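Local atomic coordinates of sulfate transporter sulfate transporter family protein (Wolinella succinogenes, PDB entry 4DGF), a protein that probably carries sulfate or related anions across the membrane as a SulP-family transporter, of which this piece is the STAS domain. Residues His71-Phe76 with Gly98-Phe103; Lys42-Val47 with Lys53-Arg58; Val24-Ile29 with Lys120-Ala125. All coordinates share one frame; numbering follows the deposited sequence. Where two conformers were deposited one is given.

Interaction 1 (His71-Phe76 with Gly98-Phe103); sequences HALWEF and GALNRF
L73 makes the apolar half of this contact between helices 67-83 and 94-103. Its CG lies anti to the backbone N (chi1 172°), and this sends a methyl across to the other helix. CD2 of L73 meets CD2 of L100 at 3.7 Å. The side chains cross at about a right angle and meet at these methyls. Both leucines are buried. F33, I65 and F105 also touch L73, and L89 and I106 touch L100.

W74 follows and makes the polar half. Its indole turns an edge toward F103. CZ2 of W74 lies 3.7 Å from O of F103, which sits in the plane of the ring. A water bridges the same pair. It accepts from NE1 of W74 at 3.0 Å and donates to O of F103 at 2.9 Å. The indole N-H and the carbonyl are thus both satisfied without touching each other. F105 meets the W74 ring edge-to-face.

The backbones stay well apart, with CA of L73 9.9 Å from CA of L100. Two helices that follow the parallel strands 54-58 and 86-90 meet here on one face of the sheet, as in the alpha/beta STAS fold.

Interaction 2 (Lys42-Val47 with Lys53-Arg58); sequences KGVLDV and KVFILR
F55 meets V44 and L45 because of how the side chains are turned. CG of F55 is anti to the backbone N (chi1 -169°), which projects the ring from strand 54-58 toward the 42-47 turn. V44 has CG1 anti to its own N (chi1 160°), and this is the branch that reaches the ring. In L45 the CD2 branch, not the extended CD1, meets the same ring.

The contact is wholly apolar. CG1 of V44 touches CE1 of F55 at 4.1 Å and CZ of F55 at 4.2 Å. CD2 of L45 touches CD1 of F55 at 4.0 Å. Both methyls approach the ring obliquely. V44 crosses the phenylalanine at about a right angle. L45 slides past it in the opposite direction. The two residues therefore press on neighbouring ring atoms.

The turn is shaped by its backbone. K42 is the first residue to leave helical angles after helix 35-41. G43 follows with a positive phi (77°). V44 to D46 return to helical angles, and N of V47 bonds to O of V44 at 3.2 Å. V44 points toward the strand, and L45 reaches it with its side-chain end. D46 makes a salt bridge with R83.

Other groups complete the pocket round F55. F76 of helix 67-83 meets its ring edge-to-face, and Y27 and L87 come from the neighbouring strands. L45 also touches S79 and C80.

The parallel strands 24-28 and 54-58 are joined through helix 35-41. Segment 42-47 lies on the way back from that helix to the second strand. The contact thus packs the return loop of a beta-alpha-beta crossover against the strand it leads to, within the STAS fold.

Interaction 3 (Val24-Ile29 with Lys120-Ala125); sequences VEIYEI and KALAYA. With FMT (formic acid), chain D.
OH of Y27 donates a hydrogen bond to O1 of a formic acid molecule at 2.7 Å. O1 lies at the edge of the tyrosine ring, near its plane. The ligand probably comes from the crystallisation liquor, and NE of R40 and N of N30 bond to it too. Y27 belongs to strand 24-28 of the parallel STAS sheet, which is sandwiched between helices. Its side chain lies over one face, next to F55, while V24 and I26 point toward helix 118-130 on the other. A phenylalanine in place of Y27 would keep the ring beside F55 but would probably leave O1 of the formic acid without its hydroxyl partner.

The helix contact is apolar. I26 and L122 cross at about a right angle. CG1 of I26 is anti to the carbonyl carbon (chi1 -63°) and carries CD1 of I26 to CD2 of L122 at 4.1 Å. L122 also rests on I56 of the next strand. A125 packs against V24 and touches V54 and L88. The small alanine lets helix and strand come close, with CA of V24 7.0 Å from CA of A125.

Strand 24-28 is an outermost strand of the sheet within this chain. N of I26 bonds locally to OE2 of E25 at 2.9 Å, with an N-H...O angle of 160°. The donor comes from the anti side of the carboxylate, 26° out of its plane.

Both methyls of V24 bear on the one methyl of A125: CG2 of V24 lies 4.0 Å and CG1 of V24 4.2 Å from CB of A125.

Overall arrangement
Interaction 1 joins two helices on one face of a parallel sheet ordered 24-28, 54-58, 86-90. Interactions 2 and 3 join a loop and a helix to strands of that sheet. Interactions 1 and 2 lie on the same face. Their centres are about 15 Å apart and they touch, with L73 packing on L57 and E75 near K42. Interaction 3 puts helix 118-130 on the other face. Its centre is about 11 Å from that of interaction 2, through neighbouring strands, and about 18 Å from that of interaction 1, across the chain's centre. Interaction 2 comes before interaction 1 along the chain. Interaction 3 spans both and brings the first strand and the last helix together, consistent with one compact domain.

Interaction 1 (His71-Phe76 with Gly98-Phe103)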
ATOM      1  N   HIS A  71      -0.621 -13.370  -2.631  1.00 12.89           N
ATOM      2  CA  HIS A  71       0.741 -13.687  -3.044  1.00 13.14           C
ATOM      3  C   HIS A  71       1.444 -12.484  -3.682  1.00 13.23           C
ATOM      4  O   HIS A  71       2.590 -12.179  -3.376  1.00 14.03           O
ATOM      5  CB  HIS A  71       0.721 -14.857  -4.019  1.00 15.57           C
ATOM      6  CG  HIS A  71       2.087 -15.195  -4.543  1.00 18.20           C
ATOM      7  ND1 HIS A  71       2.474 -14.847  -5.779  1.00 22.01           N
ATOM      8  CD2 HIS A  71       3.180 -15.796  -3.911  1.00 24.07           C
ATOM      9  CE1 HIS A  71       3.811 -15.282  -5.958  1.00 23.37           C
ATOM     10  NE2 HIS A  71       4.210 -15.838  -4.812  1.00 23.22           N
ATOM     11  N   ALA A  72       0.710 -11.732  -4.493  1.00 12.77           N
ATOM     12  CA  ALA A  72       1.294 -10.562  -5.135  1.00 12.52           C
ATOM     13  C   ALA A  72       1.663  -9.514  -4.056  1.00 12.03           C
ATOM     14  O   ALA A  72       2.743  -8.814  -4.188  1.00 13.19           O
ATOM     15  CB  ALA A  72       0.244  -9.991  -6.078  1.00 13.06           C
ATOM     16  N   LEU A  73       0.818  -9.355  -3.028  1.00 10.80           N
ATOM     17  CA  LEU A  73       1.066  -8.348  -2.007  1.00 11.24           C
ATOM     18  C   LEU A  73       2.325  -8.739  -1.179  1.00 12.41           C
ATOM     19  O   LEU A  73       3.144  -7.857  -0.920  1.00 15.17           O
ATOM     20  CB  LEU A  73      -0.193  -8.146  -1.193  1.00 11.40           C
ATOM     21  CG  LEU A  73      -0.046  -7.262   0.018  1.00 12.01           C
ATOM     22  CD1 LEU A  73       0.275  -5.817  -0.419  1.00 13.19           C
ATOM     23  CD2 LEU A  73      -1.403  -7.233   0.778  1.00 12.00           C
ATOM     24  N   TRP A  74       2.543 -10.018  -0.917  1.00 13.05           N
ATOM     25  CA  TRP A  74       3.742 -10.486  -0.196  1.00 14.28           C
ATOM     26  C   TRP A  74       4.967 -10.213  -1.049  1.00 14.33           C
ATOM     27  O   TRP A  74       6.037  -9.734  -0.509  1.00 14.01           O
ATOM     28  CB  TRP A  74       3.817 -12.024  -0.022  1.00 17.14           C
ATOM     29  CG  TRP A  74       3.058 -12.535   1.156  1.00 17.50           C
ATOM     30  CD1 TRP A  74       1.903 -13.324   1.173  1.00 18.72           C
ATOM     31  CD2 TRP A  74       3.384 -12.350   2.547  1.00 17.57           C
ATOM     32  NE1 TRP A  74       1.550 -13.636   2.448  1.00 17.95           N
ATOM     33  CE2 TRP A  74       2.343 -13.070   3.312  1.00 18.53           C
ATOM     34  CE3 TRP A  74       4.416 -11.699   3.242  1.00 22.55           C
ATOM     35  CZ2 TRP A  74       2.340 -13.131   4.726  1.00 21.68           C
ATOM     36  CZ3 TRP A  74       4.379 -11.742   4.637  1.00 22.88           C
ATOM     37  CH2 TRP A  74       3.366 -12.447   5.362  1.00 23.13           C
ATOM     38  N   GLU A  75       4.889 -10.539  -2.335  0.50 14.37           N
ATOM     39  CA  GLU A  75       6.084 -10.349  -3.150  0.50 16.13           C
ATOM     40  C   GLU A  75       6.330  -8.846  -3.364  0.50 15.23           C
ATOM     41  O   GLU A  75       7.459  -8.430  -3.525  0.50 16.00           O
ATOM     42  CB  GLU A  75       6.001 -11.123  -4.466  0.50 18.97           C
ATOM     43  CG  GLU A  75       5.250 -10.382  -5.534  0.50 22.90           C
ATOM     44  CD  GLU A  75       5.400 -10.998  -6.933  0.50 27.01           C
ATOM     45  OE1 GLU A  75       6.578 -11.240  -7.356  0.50 30.53           O
ATOM     46  OE2 GLU A  75       4.336 -11.205  -7.602  0.50 25.56           O
ATOM     47  N   PHE A  76       5.289  -8.012  -3.304  1.00 13.30           N
ATOM     48  CA  PHE A  76       5.516  -6.624  -3.434  1.00 13.51           C
ATOM     49  C   PHE A  76       6.236  -6.071  -2.192  1.00 13.88           C
ATOM     50  O   PHE A  76       7.148  -5.206  -2.313  1.00 12.75           O
ATOM     51  CB  PHE A  76       4.205  -5.859  -3.684  1.00 13.05           C
ATOM     52  CG  PHE A  76       4.438  -4.413  -3.969  1.00 14.93           C
ATOM     53  CD1 PHE A  76       4.991  -4.007  -5.149  1.00 15.55           C
ATOM     54  CD2 PHE A  76       4.121  -3.461  -3.019  1.00 16.35           C
ATOM     55  CE1 PHE A  76       5.251  -2.656  -5.393  1.00 16.39           C
ATOM     56  CE2 PHE A  76       4.379  -2.100  -3.252  1.00 19.77           C
ATOM     57  CZ  PHE A  76       4.988  -1.717  -4.422  1.00 17.61           C
ATOM     58  N   GLY A  98      -8.881  -7.975   8.693  1.00 14.22           N
ATOM     59  CA  GLY A  98      -9.098  -9.328   9.234  1.00 16.03           C
ATOM     60  C   GLY A  98      -8.486 -10.369   8.274  1.00 15.46           C
ATOM     61  O   GLY A  98      -7.849 -11.309   8.755  1.00 17.08           O
ATOM     62  N   ALA A  99      -8.666 -10.179   6.951  1.00 13.20           N
ATOM     63  CA  ALA A  99      -8.128 -11.111   5.929  1.00 13.20           C
ATOM     64  C   ALA A  99      -6.589 -11.062   6.040  1.00 12.53           C
ATOM     65  O   ALA A  99      -5.924 -12.085   6.099  1.00 13.88           O
ATOM     66  CB  ALA A  99      -8.650 -10.780   4.527  1.00 13.54           C
ATOM     67  N   LEU A 100      -6.027  -9.846   5.995  1.00 11.49           N
ATOM     68  CA  LEU A 100      -4.598  -9.702   5.969  1.00 12.48           C
ATOM     69  C   LEU A 100      -4.009 -10.226   7.274  1.00 13.28           C
ATOM     70  O   LEU A 100      -2.938 -10.793   7.228  1.00 14.69           O
ATOM     71  CB  LEU A 100      -4.228  -8.178   5.891  1.00 12.37           C
ATOM     72  CG  LEU A 100      -4.613  -7.551   4.573  1.00 14.22           C
ATOM     73  CD1 LEU A 100      -4.287  -6.045   4.614  1.00 12.34           C
ATOM     74  CD2 LEU A 100      -3.859  -8.188   3.393  1.00 12.96           C
ATOM     75  N   ASN A 101      -4.698 -10.070   8.400  1.00 14.21           N
ATOM     76  CA  ASN A 101      -4.195 -10.643   9.659  1.00 16.31           C
ATOM     77  C   ASN A 101      -4.215 -12.161   9.659  1.00 15.44           C
ATOM     78  O   ASN A 101      -3.153 -12.799   9.994  1.00 16.24           O
ATOM     79  CB  ASN A 101      -5.006 -10.119  10.843  1.00 19.28           C
ATOM     80  CG  ASN A 101      -4.194 -10.172  12.148  1.00 20.08           C
ATOM     81  OD1 ASN A 101      -2.944  -9.963  12.177  1.00 22.55           O
ATOM     82  ND2 ASN A 101      -4.883 -10.474  13.226  1.00 23.62           N
ATOM     83  N   ARG A 102      -5.300 -12.764   9.138  1.00 15.04           N
ATOM     84  CA  ARG A 102      -5.345 -14.254   9.062  1.00 16.13           C
ATOM     85  C   ARG A 102      -4.292 -14.816   8.113  1.00 16.79           C
ATOM     86  O   ARG A 102      -3.693 -15.844   8.376  1.00 18.10           O
ATOM     87  CB  ARG A 102      -6.720 -14.637   8.666  1.00 17.13           C
ATOM     88  CG  ARG A 102      -7.099 -16.148   8.783  1.00 18.31           C
ATOM     89  CD  ARG A 102      -7.100 -16.676  10.257  1.00 20.96           C
ATOM     90  NE  ARG A 102      -8.055 -15.941  11.079  1.00 20.30           N
ATOM     91  CZ  ARG A 102      -8.087 -15.959  12.437  1.00 21.50           C
ATOM     92  NH1 ARG A 102      -7.271 -16.764  13.133  1.00 20.60           N
ATOM     93  NH2 ARG A 102      -8.963 -15.217  13.080  1.00 23.47           N
ATOM     94  N   PHE A 103      -3.978 -14.080   7.042  1.00 15.15           N
ATOM     95  CA  PHE A 103      -2.905 -14.490   6.179  1.00 14.89           C
ATOM     96  C   PHE A 103      -1.499 -14.289   6.799  1.00 15.52           C
ATOM     97  O   PHE A 103      -0.538 -14.785   6.276  1.00 18.30           O
ATOM     98  CB  PHE A 103      -2.921 -13.705   4.828  1.00 14.57           C
ATOM     99  CG  PHE A 103      -3.977 -14.193   3.809  1.00 14.89           C
ATOM    100  CD1 PHE A 103      -3.946 -15.485   3.321  1.00 16.31           C
ATOM    101  CD2 PHE A 103      -4.927 -13.299   3.295  1.00 15.43           C
ATOM    102  CE1 PHE A 103      -4.850 -15.896   2.318  1.00 17.13           C
ATOM    103  CE2 PHE A 103      -5.798 -13.701   2.280  1.00 16.28           C
ATOM    104  CZ  PHE A 103      -5.785 -15.039   1.824  1.00 17.13           C
TER
HETATM  105  O   HOH W   1      -0.260 -15.764   3.521  1.00 27.23           O

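Interaction 2 (Lys42-Val47 with Lys53-Arg58)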
ATOM      1  N   LYS A  42       2.497  -6.432  -9.930  1.00 18.61           N
ATOM      2  CA  LYS A  42       3.765  -7.197 -10.059  1.00 21.38           C
ATOM      3  C   LYS A  42       4.824  -6.381 -10.698  1.00 18.83           C
ATOM      4  O   LYS A  42       4.724  -5.951 -11.852  1.00 19.87           O
ATOM      5  CB  LYS A  42       3.618  -8.493 -10.878  1.00 26.18           C
ATOM      6  CG  LYS A  42       4.822  -9.427 -10.599  1.00 30.24           C
ATOM      7  CD  LYS A  42       4.630 -10.780 -11.237  1.00 36.40           C
ATOM      8  CE  LYS A  42       5.577 -11.729 -10.526  1.00 42.46           C
ATOM      9  NZ  LYS A  42       6.141 -12.738 -11.463  1.00 46.90           N
ATOM     10  N   GLY A  43       5.954  -6.279  -9.997  1.00 18.51           N
ATOM     11  CA  GLY A  43       7.127  -5.682 -10.596  1.00 17.64           C
ATOM     12  C   GLY A  43       7.092  -4.170 -10.678  1.00 18.98           C
ATOM     13  O   GLY A  43       8.021  -3.556 -11.264  1.00 18.24           O
ATOM     14  N   VAL A  44       6.090  -3.525 -10.058  1.00 15.72           N
ATOM     15  CA  VAL A  44       6.022  -2.087 -10.125  1.00 16.06           C
ATOM     16  C   VAL A  44       7.283  -1.404  -9.588  1.00 18.45           C
ATOM     17  O   VAL A  44       7.722  -0.428 -10.174  1.00 17.66           O
ATOM     18  CB  VAL A  44       4.793  -1.568  -9.360  1.00 16.37           C
ATOM     19  CG1 VAL A  44       4.961  -0.098  -8.991  1.00 16.49           C
ATOM     20  CG2 VAL A  44       3.505  -1.707 -10.264  1.00 17.13           C
ATOM     21  N   LEU A  45       7.911  -1.904  -8.516  1.00 17.31           N
ATOM     22  CA  LEU A  45       9.110  -1.210  -8.073  1.00 23.14           C
ATOM     23  C   LEU A  45      10.297  -1.438  -9.042  1.00 23.55           C
ATOM     24  O   LEU A  45      11.209  -0.663  -9.050  1.00 30.55           O
ATOM     25  CB  LEU A  45       9.482  -1.623  -6.657  1.00 26.40           C
ATOM     26  CG  LEU A  45       8.931  -0.884  -5.448  1.00 29.47           C
ATOM     27  CD1 LEU A  45       9.758  -1.405  -4.281  1.00 28.23           C
ATOM     28  CD2 LEU A  45       9.019   0.643  -5.465  1.00 27.01           C
ATOM     29  N   ASP A  46      10.330  -2.497  -9.848  1.00 24.41           N
ATOM     30  CA  ASP A  46      11.447  -2.625 -10.820  1.00 28.99           C
ATOM     31  C   ASP A  46      11.286  -1.674 -12.031  1.00 32.45           C
ATOM     32  O   ASP A  46      12.222  -1.594 -12.841  1.00 32.66           O
ATOM     33  CB  ASP A  46      11.520  -4.026 -11.423  1.00 34.32           C
ATOM     34  CG  ASP A  46      11.720  -5.143 -10.360  1.00 43.39           C
ATOM     35  OD1 ASP A  46      12.546  -4.948  -9.405  1.00 41.51           O
ATOM     36  OD2 ASP A  46      11.041  -6.214 -10.499  1.00 44.15           O
ATOM     37  N   VAL A  47      10.141  -0.990 -12.185  1.00 25.99           N
ATOM     38  CA  VAL A  47      10.018  -0.012 -13.295  1.00 29.40           C
ATOM     39  C   VAL A  47       9.883   1.453 -12.858  1.00 31.99           C
ATOM     40  O   VAL A  47       9.600   2.311 -13.676  1.00 35.99           O
ATOM     41  CB  VAL A  47       8.878  -0.394 -14.276  1.00 27.78           C
ATOM     42  CG1 VAL A  47       9.046  -1.853 -14.699  1.00 27.22           C
ATOM     43  CG2 VAL A  47       7.523  -0.217 -13.593  1.00 23.43           C
ATOM     44  N   LYS A  53      11.062   6.633  -1.311  1.00 19.40           N
ATOM     45  CA  LYS A  53      11.420   6.348   0.062  1.00 18.95           C
ATOM     46  C   LYS A  53      10.247   5.614   0.726  1.00 15.72           C
ATOM     47  O   LYS A  53      10.449   4.796   1.675  1.00 17.03           O
ATOM     48  CB  LYS A  53      11.646   7.667   0.804  1.00 23.69           C
ATOM     49  CG  LYS A  53      12.719   8.575   0.180  1.00 30.40           C
ATOM     50  CD  LYS A  53      12.839   9.836   1.020  1.00 32.60           C
ATOM     51  CE  LYS A  53      13.583  10.961   0.302  1.00 37.63           C
ATOM     52  NZ  LYS A  53      14.979  10.527   0.031  1.00 37.27           N
ATOM     53  N   VAL A  54       9.033   6.013   0.289  1.00 13.87           N
ATOM     54  CA  VAL A  54       7.756   5.484   0.929  1.00 12.13           C
ATOM     55  C   VAL A  54       6.810   5.170  -0.224  1.00 12.00           C
ATOM     56  O   VAL A  54       6.725   5.968  -1.164  1.00 13.17           O
ATOM     57  CB  VAL A  54       7.083   6.498   1.838  1.00 12.35           C
ATOM     58  CG1 VAL A  54       5.836   5.948   2.528  1.00 12.64           C
ATOM     59  CG2 VAL A  54       8.047   7.043   2.941  1.00 13.13           C
ATOM     60  N   PHE A  55       6.102   4.024  -0.128  1.00 11.23           N
ATOM     61  CA  PHE A  55       5.165   3.635  -1.120  1.00 10.72           C
ATOM     62  C   PHE A  55       3.866   3.403  -0.379  1.00 11.60           C
ATOM     63  O   PHE A  55       3.846   2.546   0.549  1.00 12.13           O
ATOM     64  CB  PHE A  55       5.654   2.326  -1.858  1.00 12.08           C
ATOM     65  CG  PHE A  55       4.914   1.970  -3.060  1.00 13.21           C
ATOM     66  CD1 PHE A  55       5.487   2.186  -4.321  1.00 12.89           C
ATOM     67  CD2 PHE A  55       3.605   1.478  -2.939  1.00 14.32           C
ATOM     68  CE1 PHE A  55       4.702   1.966  -5.505  1.00 14.65           C
ATOM     69  CE2 PHE A  55       2.881   1.124  -4.115  1.00 16.33           C
ATOM     70  CZ  PHE A  55       3.468   1.380  -5.389  1.00 15.77           C
ATOM     71  N   ILE A  56       2.799   4.079  -0.834  0.60 10.67           N
ATOM     72  CA  ILE A  56       1.501   3.918  -0.193  0.60 10.12           C
ATOM     73  C   ILE A  56       0.637   3.131  -1.147  0.60 10.62           C
ATOM     74  O   ILE A  56       0.372   3.545  -2.279  0.60 10.00           O
ATOM     75  CB  ILE A  56       0.852   5.282   0.149  0.60 10.18           C
ATOM     76  CG1 ILE A  56       1.817   6.112   0.989  0.60 10.41           C
ATOM     77  CG2 ILE A  56      -0.540   5.041   0.849  0.60  9.45           C
ATOM     78  CD1 ILE A  56       1.303   7.440   1.457  0.60 11.08           C
ATOM     79  N   LEU A  57       0.120   2.005  -0.654  1.00  9.82           N
ATOM     80  CA  LEU A  57      -0.834   1.278  -1.451  1.00 10.16           C
ATOM     81  C   LEU A  57      -2.221   1.620  -0.901  1.00  9.90           C
ATOM     82  O   LEU A  57      -2.498   1.333   0.341  1.00  9.58           O
ATOM     83  CB  LEU A  57      -0.518  -0.206  -1.214  1.00 12.43           C
ATOM     84  CG  LEU A  57      -1.103  -1.102  -2.206  1.00 15.95           C
ATOM     85  CD1 LEU A  57      -0.538  -0.936  -3.622  1.00 18.62           C
ATOM     86  CD2 LEU A  57      -0.740  -2.541  -1.771  1.00 16.36           C
ATOM     87  N   ARG A  58      -3.005   2.334  -1.710  1.00  9.52           N
ATOM     88  CA  ARG A  58      -4.308   2.738  -1.330  1.00 10.34           C
ATOM     89  C   ARG A  58      -5.318   1.636  -1.520  1.00  9.70           C
ATOM     90  O   ARG A  58      -5.593   1.232  -2.707  1.00  8.89           O
ATOM     91  CB  ARG A  58      -4.827   4.023  -2.114  1.00 10.60           C
ATOM     92  CG  ARG A  58      -3.937   5.213  -1.739  1.00 11.35           C
ATOM     93  CD  ARG A  58      -4.557   6.532  -2.157  1.00 12.02           C
ATOM     94  NE  ARG A  58      -5.804   6.788  -1.393  1.00 12.62           N
ATOM     95  CZ  ARG A  58      -6.597   7.842  -1.528  1.00 13.83           C
ATOM     96  NH1 ARG A  58      -6.296   8.858  -2.377  1.00 14.40           N
ATOM     97  NH2 ARG A  58      -7.637   7.932  -0.716  1.00 14.37           N
TER

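Interaction 3 (Val24-Ile29 with Lys120-Ala125)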
ATOM      1  N   VAL A  24       7.470  10.131  -1.979  1.00 16.31           N
ATOM      2  CA  VAL A  24       6.384   9.180  -1.602  1.00 14.76           C
ATOM      3  C   VAL A  24       5.693   8.829  -2.954  1.00 16.17           C
ATOM      4  O   VAL A  24       5.191   9.719  -3.695  1.00 16.19           O
ATOM      5  CB  VAL A  24       5.385   9.875  -0.673  1.00 15.29           C
ATOM      6  CG1 VAL A  24       4.235   8.883  -0.294  1.00 14.61           C
ATOM      7  CG2 VAL A  24       6.095  10.297   0.622  1.00 17.11           C
ATOM      8  N   GLU A  25       5.619   7.555  -3.284  1.00 14.36           N
ATOM      9  CA  GLU A  25       4.786   7.147  -4.402  1.00 14.40           C
ATOM     10  C   GLU A  25       3.479   6.551  -3.852  1.00 14.04           C
ATOM     11  O   GLU A  25       3.452   5.978  -2.749  1.00 13.60           O
ATOM     12  CB  GLU A  25       5.509   6.064  -5.167  1.00 14.01           C
ATOM     13  CG  GLU A  25       4.818   5.683  -6.511  1.00 16.41           C
ATOM     14  CD  GLU A  25       4.421   6.918  -7.374  0.50 12.92           C
ATOM     15  OE1 GLU A  25       5.353   7.327  -8.086  0.50 14.94           O
ATOM     16  OE2 GLU A  25       3.254   7.425  -7.334  0.50  9.86           O
ATOM     17  N   ILE A  26       2.412   6.657  -4.644  1.00 12.28           N
ATOM     18  CA  ILE A  26       1.069   6.189  -4.228  1.00 12.01           C
ATOM     19  C   ILE A  26       0.472   5.349  -5.361  1.00 10.44           C
ATOM     20  O   ILE A  26       0.575   5.705  -6.553  1.00 11.58           O
ATOM     21  CB  ILE A  26       0.177   7.377  -3.859  1.00 15.10           C
ATOM     22  CG1 ILE A  26       0.788   8.145  -2.614  1.00 18.77           C
ATOM     23  CG2 ILE A  26      -1.233   6.896  -3.513  1.00 15.70           C
ATOM     24  CD1 ILE A  26       0.295   9.526  -2.458  1.00 19.59           C
ATOM     25  N   TYR A  27      -0.084   4.217  -5.005  1.00  9.72           N
ATOM     26  CA  TYR A  27      -0.711   3.316  -6.047  1.00 10.76           C
ATOM     27  C   TYR A  27      -2.067   2.935  -5.523  1.00 12.00           C
ATOM     28  O   TYR A  27      -2.165   2.486  -4.366  1.00 11.15           O
ATOM     29  CB  TYR A  27       0.139   2.058  -6.147  1.00 11.25           C
ATOM     30  CG  TYR A  27      -0.260   1.074  -7.219  1.00 10.99           C
ATOM     31  CD1 TYR A  27       0.483   0.947  -8.391  1.00 11.78           C
ATOM     32  CD2 TYR A  27      -1.406   0.258  -7.071  1.00 11.15           C
ATOM     33  CE1 TYR A  27       0.083   0.085  -9.400  1.00 12.64           C
ATOM     34  CE2 TYR A  27      -1.823  -0.637  -8.098  1.00 12.72           C
ATOM     35  CZ  TYR A  27      -1.037  -0.744  -9.262  1.00 12.62           C
ATOM     36  OH  TYR A  27      -1.454  -1.640 -10.263  1.00 16.40           O
ATOM     37  N   GLU A  28      -3.114   3.218  -6.290  0.50 11.13           N
ATOM     38  CA  GLU A  28      -4.465   2.950  -5.849  0.50 11.61           C
ATOM     39  C   GLU A  28      -5.002   1.697  -6.575  0.50 10.93           C
ATOM     40  O   GLU A  28      -4.947   1.578  -7.803  0.50 10.31           O
ATOM     41  CB  GLU A  28      -5.367   4.145  -6.109  0.50 12.56           C
ATOM     42  CG  GLU A  28      -6.816   3.890  -5.684  0.50 15.19           C
ATOM     43  CD  GLU A  28      -7.794   4.981  -6.098  0.50 16.62           C
ATOM     44  OE1 GLU A  28      -7.636   5.536  -7.187  0.50 16.91           O
ATOM     45  OE2 GLU A  28      -8.755   5.303  -5.347  0.50 19.10           O
ATOM     46  N   ILE A  29      -5.560   0.762  -5.790  1.00 10.71           N
ATOM     47  CA  ILE A  29      -6.153  -0.434  -6.369  1.00 10.55           C
ATOM     48  C   ILE A  29      -7.563  -0.188  -6.732  1.00 12.17           C
ATOM     49  O   ILE A  29      -8.350   0.394  -5.961  1.00 13.10           O
ATOM     50  CB  ILE A  29      -5.999  -1.586  -5.378  1.00 10.98           C
ATOM     51  CG1 ILE A  29      -4.516  -1.925  -5.182  1.00 11.15           C
ATOM     52  CG2 ILE A  29      -6.715  -2.814  -5.910  1.00 12.74           C
ATOM     53  CD1 ILE A  29      -4.360  -2.648  -3.872  1.00 14.90           C
ATOM     54  N   LYS A 120      -3.926   9.720   7.359  1.00 15.60           N
ATOM     55  CA  LYS A 120      -3.021   9.204   8.376  1.00 16.20           C
ATOM     56  C   LYS A 120      -1.801   8.619   7.710  1.00 15.99           C
ATOM     57  O   LYS A 120      -0.723   8.747   8.275  1.00 14.62           O
ATOM     58  CB  LYS A 120      -3.710   8.068   9.174  1.00 18.38           C
ATOM     59  CG  LYS A 120      -5.015   8.515   9.786  1.00 21.82           C
ATOM     60  CD  LYS A 120      -5.711   7.394  10.571  1.00 22.63           C
ATOM     61  CE  LYS A 120      -6.904   8.073  11.271  1.00 27.41           C
ATOM     62  NZ  LYS A 120      -7.998   7.100  11.445  1.00 32.79           N
ATOM     63  N   ALA A 121      -1.989   7.850   6.588  1.00 14.47           N
ATOM     64  CA  ALA A 121      -0.792   7.278   6.004  1.00 12.88           C
ATOM     65  C   ALA A 121       0.175   8.403   5.536  1.00 12.81           C
ATOM     66  O   ALA A 121       1.417   8.273   5.542  1.00 13.12           O
ATOM     67  CB  ALA A 121      -1.150   6.309   4.857  1.00 11.25           C
ATOM     68  N   LEU A 122      -0.415   9.435   4.961  1.00 13.33           N
ATOM     69  CA  LEU A 122       0.390  10.550   4.468  1.00 13.95           C
ATOM     70  C   LEU A 122       1.135  11.293   5.583  1.00 15.75           C
ATOM     71  O   LEU A 122       2.337  11.710   5.401  1.00 17.06           O
ATOM     72  CB  LEU A 122      -0.446  11.591   3.727  1.00 14.84           C
ATOM     73  CG  LEU A 122      -0.672  11.188   2.265  1.00 14.67           C
ATOM     74  CD1 LEU A 122      -1.706  12.130   1.590  1.00 17.79           C
ATOM     75  CD2 LEU A 122       0.563  11.054   1.351  1.00 15.71           C
ATOM     76  N   ALA A 123       0.417  11.496   6.651  1.00 15.14           N
ATOM     77  CA  ALA A 123       1.070  12.115   7.858  1.00 16.74           C
ATOM     78  C   ALA A 123       2.307  11.301   8.255  1.00 16.50           C
ATOM     79  O   ALA A 123       3.351  11.855   8.530  1.00 18.00           O
ATOM     80  CB  ALA A 123       0.100  12.173   8.997  1.00 18.12           C
ATOM     81  N   TYR A 124       2.164   9.954   8.365  1.00 14.85           N
ATOM     82  CA  TYR A 124       3.302   9.128   8.611  1.00 14.94           C
ATOM     83  C   TYR A 124       4.416   9.094   7.553  1.00 15.98           C
ATOM     84  O   TYR A 124       5.605   9.037   7.866  1.00 16.85           O
ATOM     85  CB  TYR A 124       2.775   7.721   8.931  1.00 16.46           C
ATOM     86  CG  TYR A 124       3.730   6.819   9.590  1.00 18.95           C
ATOM     87  CD1 TYR A 124       4.267   7.164  10.859  1.00 23.12           C
ATOM     88  CD2 TYR A 124       4.107   5.604   9.029  1.00 19.40           C
ATOM     89  CE1 TYR A 124       5.140   6.304  11.513  1.00 24.86           C
ATOM     90  CE2 TYR A 124       4.954   4.681   9.716  1.00 21.23           C
ATOM     91  CZ  TYR A 124       5.464   5.068  10.950  1.00 26.03           C
ATOM     92  OH  TYR A 124       6.332   4.250  11.647  1.00 26.76           O
ATOM     93  N   ALA A 125       4.051   8.980   6.287  1.00 15.06           N
ATOM     94  CA  ALA A 125       4.959   9.111   5.212  1.00 14.62           C
ATOM     95  C   ALA A 125       5.776  10.436   5.277  1.00 14.96           C
ATOM     96  O   ALA A 125       6.955  10.424   5.077  1.00 16.41           O
ATOM     97  CB  ALA A 125       4.169   9.086   3.870  1.00 13.42           C
TER
HETATM   98  C   FMT D 602      -4.907  -1.305  -9.799  1.00 15.48           C
HETATM   99  O1  FMT D 602      -4.112  -2.082 -10.354  1.00 13.34           O
HETATM  100  O2  FMT D 602      -6.133  -1.716  -9.816  1.00 12.06           O